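Diffuse adherence adhesin (Escherichia coli, PDB 4MEE) mediates, as a whole protein, attachment to mammalian cells, autoaggregation and biofilm formation, this C-terminal part being its membrane-spanning transport unit. Local coordinates at residues Leu321-Trp326 against Phe336-His341. Sequence-based numbering, arbitrary orientation.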
ATOM      1  N   LEU A 321      12.083  12.025 -16.826  1.00 41.17           N
ATOM      2  CA  LEU A 321      12.271  12.859 -18.008  1.00 41.79           C
ATOM      3  C   LEU A 321      11.948  14.318 -17.705  1.00 42.16           C
ATOM      4  O   LEU A 321      10.828  14.642 -17.303  1.00 42.63           O
ATOM      5  CB  LEU A 321      11.397  12.348 -19.164  1.00 41.45           C
ATOM      6  CG  LEU A 321      11.418  13.085 -20.509  1.00 41.02           C
ATOM      7  CD1 LEU A 321      12.677  12.764 -21.302  1.00 41.01           C
ATOM      8  CD2 LEU A 321      10.180  12.741 -21.324  1.00 40.68           C
ATOM      9  N   ASN A 322      12.941  15.187 -17.890  1.00 43.07           N
ATOM     10  CA  ASN A 322      12.750  16.629 -17.770  1.00 43.60           C
ATOM     11  C   ASN A 322      12.225  17.194 -19.087  1.00 43.76           C
ATOM     12  O   ASN A 322      12.961  17.303 -20.071  1.00 43.90           O
ATOM     13  CB  ASN A 322      14.055  17.324 -17.353  1.00 45.32           C
ATOM     14  CG  ASN A 322      13.898  18.827 -17.177  1.00 45.77           C
ATOM     15  OD1 ASN A 322      12.835  19.319 -16.794  1.00 46.46           O
ATOM     16  ND2 ASN A 322      14.969  19.565 -17.449  1.00 47.03           N
ATOM     17  N   VAL A 323      10.943  17.542 -19.091  1.00 43.36           N
ATOM     18  CA  VAL A 323      10.257  17.983 -20.302  1.00 43.65           C
ATOM     19  C   VAL A 323      10.610  19.431 -20.638  1.00 43.26           C
ATOM     20  O   VAL A 323      11.157  19.709 -21.710  1.00 43.39           O
ATOM     21  CB  VAL A 323       8.724  17.791 -20.176  1.00 42.88           C
ATOM     22  CG1 VAL A 323       7.983  18.416 -21.350  1.00 42.62           C
ATOM     23  CG2 VAL A 323       8.382  16.314 -20.063  1.00 41.72           C
ATOM     24  N   HIS A 324      10.318  20.338 -19.707  1.00 42.09           N
ATOM     25  CA  HIS A 324      10.478  21.772 -19.925  1.00 39.86           C
ATOM     26  C   HIS A 324      11.020  22.470 -18.684  1.00 42.23           C
ATOM     27  O   HIS A 324      10.802  22.024 -17.564  1.00 42.34           O
ATOM     28  CB  HIS A 324       9.130  22.383 -20.310  1.00 33.49           C
ATOM     29  CG  HIS A 324       9.244  23.672 -21.061  1.00 27.31           C
ATOM     30  ND1 HIS A 324       8.442  24.761 -20.799  1.00 19.76           N
ATOM     31  CD2 HIS A 324      10.068  24.044 -22.068  1.00 29.25           C
ATOM     32  CE1 HIS A 324       8.764  25.749 -21.615  1.00 19.75           C
ATOM     33  NE2 HIS A 324       9.748  25.339 -22.396  1.00 30.47           N
ATOM     34  N   THR A 325      11.731  23.563 -18.875  1.00 43.26           N
ATOM     35  CA  THR A 325      12.179  24.323 -17.738  1.00 45.12           C
ATOM     36  C   THR A 325      11.952  25.769 -18.105  1.00 45.07           C
ATOM     37  O   THR A 325      12.302  26.191 -19.205  1.00 45.71           O
ATOM     38  CB  THR A 325      13.647  24.009 -17.399  1.00 45.90           C
ATOM     39  OG1 THR A 325      14.138  24.939 -16.426  1.00 45.66           O
ATOM     40  CG2 THR A 325      14.511  24.068 -18.650  1.00 45.22           C
ATOM     41  N   TRP A 326      11.323  26.513 -17.206  1.00 43.41           N
ATOM     42  CA  TRP A 326      10.902  27.875 -17.500  1.00 42.14           C
ATOM     43  C   TRP A 326      11.237  28.770 -16.324  1.00 43.47           C
ATOM     44  O   TRP A 326      11.557  28.290 -15.243  1.00 43.07           O
ATOM     45  CB  TRP A 326       9.401  27.923 -17.810  1.00 35.91           C
ATOM     46  N   PHE A 336       9.341  20.849 -15.273  1.00 46.88           N
ATOM     47  CA  PHE A 336       8.213  19.970 -15.489  1.00 48.76           C
ATOM     48  C   PHE A 336       8.701  18.611 -15.929  1.00 47.23           C
ATOM     49  O   PHE A 336       9.485  18.501 -16.866  1.00 46.28           O
ATOM     50  CB  PHE A 336       7.235  20.557 -16.498  1.00 49.32           C
ATOM     51  CG  PHE A 336       6.190  19.588 -16.946  1.00 52.16           C
ATOM     52  CD1 PHE A 336       5.078  19.326 -16.154  1.00 52.73           C
ATOM     53  CD2 PHE A 336       6.320  18.929 -18.157  1.00 52.37           C
ATOM     54  CE1 PHE A 336       4.110  18.427 -16.572  1.00 54.07           C
ATOM     55  CE2 PHE A 336       5.358  18.031 -18.583  1.00 54.08           C
ATOM     56  CZ  PHE A 336       4.250  17.777 -17.788  1.00 54.40           C
ATOM     57  N   TRP A 337       8.214  17.581 -15.249  1.00 47.41           N
ATOM     58  CA  TRP A 337       8.753  16.234 -15.381  1.00 46.92           C
ATOM     59  C   TRP A 337       7.679  15.210 -15.715  1.00 45.90           C
ATOM     60  O   TRP A 337       6.560  15.287 -15.205  1.00 45.95           O
ATOM     61  CB  TRP A 337       9.454  15.819 -14.085  1.00 47.40           C
ATOM     62  CG  TRP A 337      10.731  16.555 -13.801  1.00 47.91           C
ATOM     63  CD1 TRP A 337      10.861  17.844 -13.359  1.00 48.08           C
ATOM     64  CD2 TRP A 337      12.063  16.037 -13.922  1.00 47.19           C
ATOM     65  NE1 TRP A 337      12.187  18.159 -13.204  1.00 47.71           N
ATOM     66  CE2 TRP A 337      12.948  17.071 -13.543  1.00 47.29           C
ATOM     67  CE3 TRP A 337      12.594  14.802 -14.318  1.00 46.71           C
ATOM     68  CZ2 TRP A 337      14.337  16.909 -13.550  1.00 47.21           C
ATOM     69  CZ3 TRP A 337      13.977  14.640 -14.322  1.00 46.60           C
ATOM     70  CH2 TRP A 337      14.831  15.690 -13.941  1.00 46.97           C
ATOM     71  N   LEU A 338       8.035  14.254 -16.571  1.00 46.03           N
ATOM     72  CA  LEU A 338       7.176  13.108 -16.873  1.00 45.94           C
ATOM     73  C   LEU A 338       7.859  11.797 -16.501  1.00 45.42           C
ATOM     74  O   LEU A 338       9.060  11.620 -16.736  1.00 45.68           O
ATOM     75  CB  LEU A 338       6.766  13.087 -18.348  1.00 46.22           C
ATOM     76  CG  LEU A 338       5.539  13.898 -18.780  1.00 47.57           C
ATOM     77  CD1 LEU A 338       5.440  13.936 -20.298  1.00 47.72           C
ATOM     78  CD2 LEU A 338       4.252  13.351 -18.177  1.00 47.46           C
ATOM     79  N   GLN A 339       7.083  10.883 -15.925  1.00 44.56           N
ATOM     80  CA  GLN A 339       7.614   9.617 -15.438  1.00 43.24           C
ATOM     81  C   GLN A 339       6.685   8.428 -15.702  1.00 41.95           C
ATOM     82  O   GLN A 339       5.781   8.160 -14.908  1.00 43.00           O
ATOM     83  CB  GLN A 339       7.933   9.715 -13.943  1.00 43.16           C
ATOM     84  CG  GLN A 339       8.684   8.514 -13.395  1.00 43.42           C
ATOM     85  CD  GLN A 339       8.591   8.401 -11.887  1.00 43.46           C
ATOM     86  OE1 GLN A 339       9.603   8.446 -11.189  1.00 44.08           O
ATOM     87  NE2 GLN A 339       7.376   8.250 -11.375  1.00 44.04           N
ATOM     88  N   PRO A 340       6.903   7.717 -16.824  1.00 40.87           N
ATOM     89  CA  PRO A 340       6.252   6.421 -17.002  1.00 40.12           C
ATOM     90  C   PRO A 340       6.958   5.375 -16.141  1.00 39.87           C
ATOM     91  O   PRO A 340       8.188   5.341 -16.105  1.00 40.33           O
ATOM     92  CB  PRO A 340       6.452   6.126 -18.491  1.00 39.65           C
ATOM     93  CG  PRO A 340       7.674   6.889 -18.871  1.00 39.86           C
ATOM     94  CD  PRO A 340       7.675   8.121 -18.014  1.00 40.21           C
ATOM     95  N   HIS A 341       6.186   4.542 -15.444  1.00 39.40           N
ATOM     96  CA  HIS A 341       6.755   3.571 -14.505  1.00 39.24           C
ATOM     97  C   HIS A 341       5.957   2.271 -14.397  1.00 39.56           C
ATOM     98  O   HIS A 341       4.773   2.224 -14.735  1.00 40.16           O
ATOM     99  CB  HIS A 341       6.932   4.203 -13.119  1.00 38.52           C
ATOM    100  CG  HIS A 341       5.662   4.727 -12.526  1.00 38.23           C
ATOM    101  ND1 HIS A 341       5.358   6.071 -12.487  1.00 38.67           N
ATOM    102  CD2 HIS A 341       4.613   4.088 -11.958  1.00 37.94           C
ATOM    103  CE1 HIS A 341       4.179   6.237 -11.916  1.00 38.22           C
ATOM    104  NE2 HIS A 341       3.703   5.049 -11.589  1.00 37.53           N
TER
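Leu321 and Leu338 form a hydrogen-bonded pair between the antiparallel strands of a β hairpin. Leu338 N donates to Leu321 O at 2.9 Å, while the return bond, from Leu321 N to Leu338 O, is weak, with an angle of 127° at the hydrogen. Asn322 follows as a non-hydrogen-bonded pair with Trp337, both side chains on the same face. Asn322 CB lies over the six-membered ring of Trp337, 3.8 Å from its centroid and close to the ring normal, a CH-pi contact. The short Asn322 suits a broad indole: its methylene rests on the ring face, and its amide, turned 24° from the indole, continues over the ring toward Trp337 NE1. At Val323 the register slips by one residue: Val323 and His324 both face Phe336, a classic β bulge. Phe336 O takes a bond of 2.8 Å from Val323 N and a weak one from His324 N, and Phe336 N closes the pair on His324 O at 3.0 Å. The bulge turns Val323 toward the partner strand, where its branched, apolar side chain meets the Phe336 ring edge at CD2 and CG2 reaches Leu338 CD1, 3.8 Å away. Polar His324 suits the exposed hairpin end, its imidazole leading away from the partner strand. Leu321, Phe336 and Leu338, on the face away from Asn322 and Trp337, are consistent with a lipid-facing surface. Strands 303-327 and 333-355 are neighbours in the wall of the autotransporter β-barrel; strand 280-298 flanks the first, and strand 370-383 flanks the second, touching Trp337 through Ser379 and Lys381.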